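Class II aldolase/adducin domain protein (PDB 3OCR) belongs to the class II aldolase/adducin family and is probably a lyase. Local coordinates at the interface of chains A and B. Numbering follows the deposited sequence. Chains: chain A/B, Class II aldolase/adducin domain protein.

Contact 1: the interface of chains A and B. Residues chain A 138, 162, 189; chain B 146-148, 151, 228, 230, 234.
A:Asn189 pushes its carboxamide into chain B, where two backbone carbonyls grip its amide nitrogen. Its CG lies anti to its own carbonyl carbon (chi1 -55°), and this points the amide at the segments around B:Ile146 and B:Val228. ND2 donates to B:Val228 O at 2.7 Å and to B:Ile146 O at 2.8 Å. The two bonds differ in shape. The one to B:Ile146 O is fairly straight at hydrogen and lies in the plane of the amide, yet it reaches the carbonyl from above its plane. The one to B:Val228 O is more bent, and its donor is tilted 27° from the carbonyl plane. Together they fix the rotation of the amide. B:Pro230 meets this amide tip to tip, with its CG 3.5 Å from OD1 of A:Asn189. B:Val228 crosses the same side chain at about a right angle.

A:Tyr162 works farther along. Its ring extends toward helix 148-151 of chain B, with CG anti to the backbone N (chi1 -168°). The extended chain of B:Gln148 crosses it at about a right angle and brings NE2 to the ring edge. NE2 donates to the phenol OH at 2.6 Å, with the oxygen close to the amide plane. B:Val234 and B:Ile151 flank the CD2/CE2 rim from opposite sides of the ring plane. B:Val234 crosses the tyrosine obliquely and sets CG1 3.7 Å from CD2. B:Ile151 slides past in the opposite direction and touches CE2 through CD1.

The patch joins loop segments of chain A to loops, the short helix 148-151 and the start of helix 232-243 of chain B. It is one part of an interface between copies of the protein in the deposited tetramer, which may or may not be the form in solution. Beside the amide grip, B:Val228 N gives a nearly straight hydrogen bond of 2.7 Å to A:Ala138 O.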
loop_
_atom_site.group_PDB
_atom_site.type_symbol
_atom_site.label_atom_id
_atom_site.label_comp_id
_atom_site.label_asym_id
_atom_site.label_seq_id
_atom_site.Cartn_x
_atom_site.Cartn_y
_atom_site.Cartn_z
ATOM N N ALA A 138 15.210 11.332 -7.059
ATOM C CA ALA A 138 15.104 11.581 -8.503
ATOM C C ALA A 138 14.590 12.974 -8.868
ATOM O O ALA A 138 14.431 13.288 -10.059
ATOM C CB ALA A 138 14.229 10.514 -9.147
ATOM N N TYR A 162 24.453 11.400 -9.541
ATOM C CA TYR A 162 24.572 10.006 -9.960
ATOM C C TYR A 162 25.677 9.796 -10.996
ATOM O O TYR A 162 25.745 10.517 -12.008
ATOM C CB TYR A 162 23.247 9.480 -10.523
ATOM C CG TYR A 162 23.242 7.963 -10.699
ATOM C CD1 TYR A 162 23.484 7.113 -9.618
ATOM C CD2 TYR A 162 23.040 7.384 -11.968
ATOM C CE1 TYR A 162 23.496 5.703 -9.779
ATOM C CE2 TYR A 162 23.060 5.996 -12.139
ATOM C CZ TYR A 162 23.272 5.167 -11.033
ATOM O OH TYR A 162 23.311 3.803 -11.238
ATOM N N ASN A 189 19.088 10.019 -7.919
ATOM C CA ASN A 189 18.633 8.946 -8.797
ATOM C C ASN A 189 19.053 7.582 -8.283
ATOM O O ASN A 189 19.260 6.667 -9.063
ATOM C CB ASN A 189 19.181 9.128 -10.207
ATOM C CG ASN A 189 18.846 10.494 -10.777
ATOM O OD1 ASN A 189 19.707 11.358 -10.803
ATOM N ND2 ASN A 189 17.583 10.705 -11.198
ATOM N N ILE B 146 15.663 7.513 -14.720
ATOM C CA ILE B 146 15.734 8.442 -13.552
ATOM C C ILE B 146 16.107 7.745 -12.252
ATOM O O ILE B 146 16.113 8.362 -11.178
ATOM C CB ILE B 146 14.421 9.265 -13.362
ATOM C CG1 ILE B 146 13.170 8.375 -13.412
ATOM C CG2 ILE B 146 14.298 10.316 -14.459
ATOM C CD1 ILE B 146 12.886 7.640 -12.122
ATOM N N SER B 147 16.409 6.464 -12.350
ATOM C CA SER B 147 16.830 5.691 -11.193
ATOM C C SER B 147 17.839 4.642 -11.633
ATOM O O SER B 147 17.856 4.236 -12.788
ATOM C CB SER B 147 15.634 5.023 -10.513
ATOM O OG SER B 147 15.075 3.967 -11.319
ATOM N N GLN B 148 18.681 4.168 -10.716
ATOM C CA GLN B 148 19.595 3.074 -11.058
ATOM C C GLN B 148 18.838 1.882 -11.665
ATOM O O GLN B 148 19.296 1.242 -12.614
ATOM C CB GLN B 148 20.359 2.617 -9.833
ATOM C CG GLN B 148 21.326 1.485 -10.117
ATOM C CD GLN B 148 22.418 1.408 -9.080
ATOM O OE1 GLN B 148 22.440 0.479 -8.246
ATOM N NE2 GLN B 148 23.325 2.384 -9.103
ATOM N N ILE B 151 17.581 2.795 -15.266
ATOM C CA ILE B 151 18.710 3.107 -16.165
ATOM C C ILE B 151 19.392 1.806 -16.590
ATOM O O ILE B 151 19.874 1.683 -17.720
ATOM C CB ILE B 151 19.702 4.135 -15.505
ATOM C CG1 ILE B 151 19.027 5.486 -15.329
ATOM C CG2 ILE B 151 21.014 4.314 -16.297
ATOM C CD1 ILE B 151 19.761 6.451 -14.322
ATOM N N VAL B 228 15.177 14.700 -12.193
ATOM C CA VAL B 228 16.590 14.822 -12.596
ATOM C C VAL B 228 16.951 13.653 -13.502
ATOM O O VAL B 228 16.871 12.483 -13.106
ATOM C CB VAL B 228 17.588 14.804 -11.394
ATOM C CG1 VAL B 228 19.026 14.860 -11.890
ATOM C CG2 VAL B 228 17.344 15.928 -10.466
ATOM N N PRO B 230 20.058 11.983 -15.156
ATOM C CA PRO B 230 21.524 11.918 -15.226
ATOM C C PRO B 230 22.014 12.088 -16.669
ATOM O O PRO B 230 21.254 11.823 -17.610
ATOM C CB PRO B 230 21.833 10.492 -14.735
ATOM C CG PRO B 230 20.670 10.129 -13.888
ATOM C CD PRO B 230 19.492 10.750 -14.561
ATOM N N VAL B 234 26.510 8.932 -18.309
ATOM C CA VAL B 234 26.250 8.131 -17.099
ATOM C C VAL B 234 25.302 6.971 -17.409
ATOM O O VAL B 234 25.512 5.845 -16.944
ATOM C CB VAL B 234 25.720 9.005 -15.941
ATOM C CG1 VAL B 234 25.309 8.138 -14.744
ATOM C CG2 VAL B 234 26.764 10.045 -15.546
#

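Contact 2: the interface of chains A and B. Residues chain A 131-132, 135, 139, 217; chain B 214-215, 218-219, 221.
CG of A:Arg131 stands anti to the backbone N (chi1 176°), which lays the start of the side chain against helix 199-219 of chain B. The chain then bends at chi3 (61°) and turns its guanidinium back to A:Asp132. There NE and NH2 bind side-on, one to each carboxylate oxygen. The NE to OD1 distance is 2.8 Å, and this pair is also a salt bridge. Both nitrogens meet the carboxylate from above its plane, while the oxygens lie in the guanidinium plane. The pairing stays within chain A and probably steadies both charged groups beside the contact. Across it, CG of A:Arg131 rests 3.8 Å from B:Ala218 CB.

Small side chains let the backbones come near. A:Ala135 CB touches B:Ala218 CB at 3.6 Å and also packs on the backbone of B:Ala219. CG2 of A:Ile217 lies 3.5 Å from B:Ser221 OG, in the 3-10 helix 220-222 that follows. That hydroxyl donates to B:Ala218 O within its own chain.

A:Gln139 extends beyond CG and donates through NE2 to B:Ala219 O at 2.9 Å, with the donor tilted 30° from the carbonyl plane. This bond falls at the C-terminal end of helix 199-219. The patch thus docks that helix end on helix 131-137 and joins two copies of the protein in the deposited assembly.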
loop_
_atom_site.group_PDB
_atom_site.type_symbol
_atom_site.label_atom_id
_atom_site.label_comp_id
_atom_site.label_asym_id
_atom_site.label_seq_id
_atom_site.Cartn_x
_atom_site.Cartn_y
_atom_site.Cartn_z
ATOM N N ARG A 131 11.165 2.688 -2.583
ATOM C CA ARG A 131 10.325 3.399 -3.540
ATOM C C ARG A 131 10.359 4.920 -3.355
ATOM O O ARG A 131 10.643 5.668 -4.297
ATOM C CB ARG A 131 8.885 2.879 -3.429
ATOM C CG ARG A 131 7.861 3.585 -4.285
ATOM C CD ARG A 131 6.443 3.295 -3.773
ATOM N NE ARG A 131 6.266 3.777 -2.403
ATOM C CZ ARG A 131 5.806 3.047 -1.389
ATOM N NH1 ARG A 131 5.451 1.781 -1.580
ATOM N NH2 ARG A 131 5.694 3.597 -0.181
ATOM N N ASP A 132 10.056 5.386 -2.146
ATOM C CA ASP A 132 9.921 6.834 -1.941
ATOM C C ASP A 132 11.253 7.572 -1.718
ATOM O O ASP A 132 11.403 8.740 -2.129
ATOM C CB ASP A 132 8.905 7.135 -0.838
ATOM C CG ASP A 132 7.490 6.675 -1.201
ATOM O OD1 ASP A 132 7.188 6.454 -2.402
ATOM O OD2 ASP A 132 6.690 6.489 -0.267
ATOM N N ALA A 135 12.527 7.945 -5.147
ATOM C CA ALA A 135 11.666 8.924 -5.795
ATOM C C ALA A 135 12.081 10.356 -5.443
ATOM O O ALA A 135 12.240 11.249 -6.329
ATOM C CB ALA A 135 10.186 8.658 -5.398
ATOM N N GLN A 139 14.316 13.812 -7.865
ATOM C CA GLN A 139 13.718 15.139 -8.110
ATOM C C GLN A 139 14.705 16.306 -7.942
ATOM O O GLN A 139 15.495 16.319 -6.988
ATOM C CB GLN A 139 12.495 15.347 -7.189
ATOM C CG GLN A 139 11.425 14.256 -7.352
ATOM C CD GLN A 139 10.258 14.395 -6.399
ATOM O OE1 GLN A 139 10.263 15.217 -5.465
ATOM N NE2 GLN A 139 9.275 13.536 -6.587
ATOM N N ILE A 217 5.999 12.389 -1.279
ATOM C CA ILE A 217 5.452 11.799 -2.491
ATOM C C ILE A 217 3.919 11.999 -2.497
ATOM O O ILE A 217 3.364 12.420 -3.506
ATOM C CB ILE A 217 5.821 10.289 -2.630
ATOM C CG1 ILE A 217 7.336 10.099 -2.810
ATOM C CG2 ILE A 217 5.081 9.619 -3.846
ATOM C CD1 ILE A 217 7.994 11.096 -3.795
ATOM N N ASN B 214 7.528 0.702 -10.103
ATOM C CA ASN B 214 7.088 1.224 -8.807
ATOM C C ASN B 214 7.725 2.597 -8.492
ATOM O O ASN B 214 7.074 3.544 -8.007
ATOM C CB ASN B 214 7.512 0.297 -7.651
ATOM C CG ASN B 214 6.923 -1.111 -7.715
ATOM O OD1 ASN B 214 7.570 -2.063 -7.244
ATOM N ND2 ASN B 214 5.681 -1.253 -8.189
ATOM N N ILE B 215 9.023 2.665 -8.713
ATOM C CA ILE B 215 9.808 3.782 -8.336
ATOM C C ILE B 215 9.396 4.944 -9.265
ATOM O O ILE B 215 9.288 6.081 -8.813
ATOM C CB ILE B 215 11.335 3.488 -8.554
ATOM C CG1 ILE B 215 11.898 2.579 -7.464
ATOM C CG2 ILE B 215 12.116 4.804 -8.631
ATOM C CD1 ILE B 215 13.179 1.840 -7.922
ATOM N N ALA B 218 6.077 6.787 -8.223
ATOM C CA ALA B 218 6.377 7.695 -7.066
ATOM C C ALA B 218 7.177 8.935 -7.492
ATOM O O ALA B 218 6.790 10.095 -7.176
ATOM C CB ALA B 218 7.114 6.939 -5.981
ATOM N N ALA B 219 8.270 8.702 -8.226
ATOM C CA ALA B 219 9.214 9.775 -8.638
ATOM C C ALA B 219 8.530 10.914 -9.354
ATOM O O ALA B 219 8.809 12.123 -9.104
ATOM C CB ALA B 219 10.346 9.181 -9.542
ATOM N N SER B 221 5.393 11.889 -9.249
ATOM C CA SER B 221 4.152 12.420 -8.637
ATOM C C SER B 221 3.943 13.942 -8.750
ATOM O O SER B 221 2.806 14.414 -8.720
ATOM C CB SER B 221 4.057 12.009 -7.186
ATOM O OG SER B 221 4.320 10.641 -7.091
#

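The C-alpha centres of contact 1 and contact 2 lie about 12 Å apart within the one interface between chains A and B. They share no residue, but A:Ala138 of contact 1 and A:Gln139 of contact 2 are neighbours just beyond helix 131-137. On chain B, contact 2 uses the end of helix 199-219, and the chain runs on to B:Val228 and helix 232-243 of contact 1. Contact 1 is richer in polar bonds, while contact 2 rests more on small apolar groups. Together they may hold segments 146-151 and 214-234 of chain B against chain A in the tetramer.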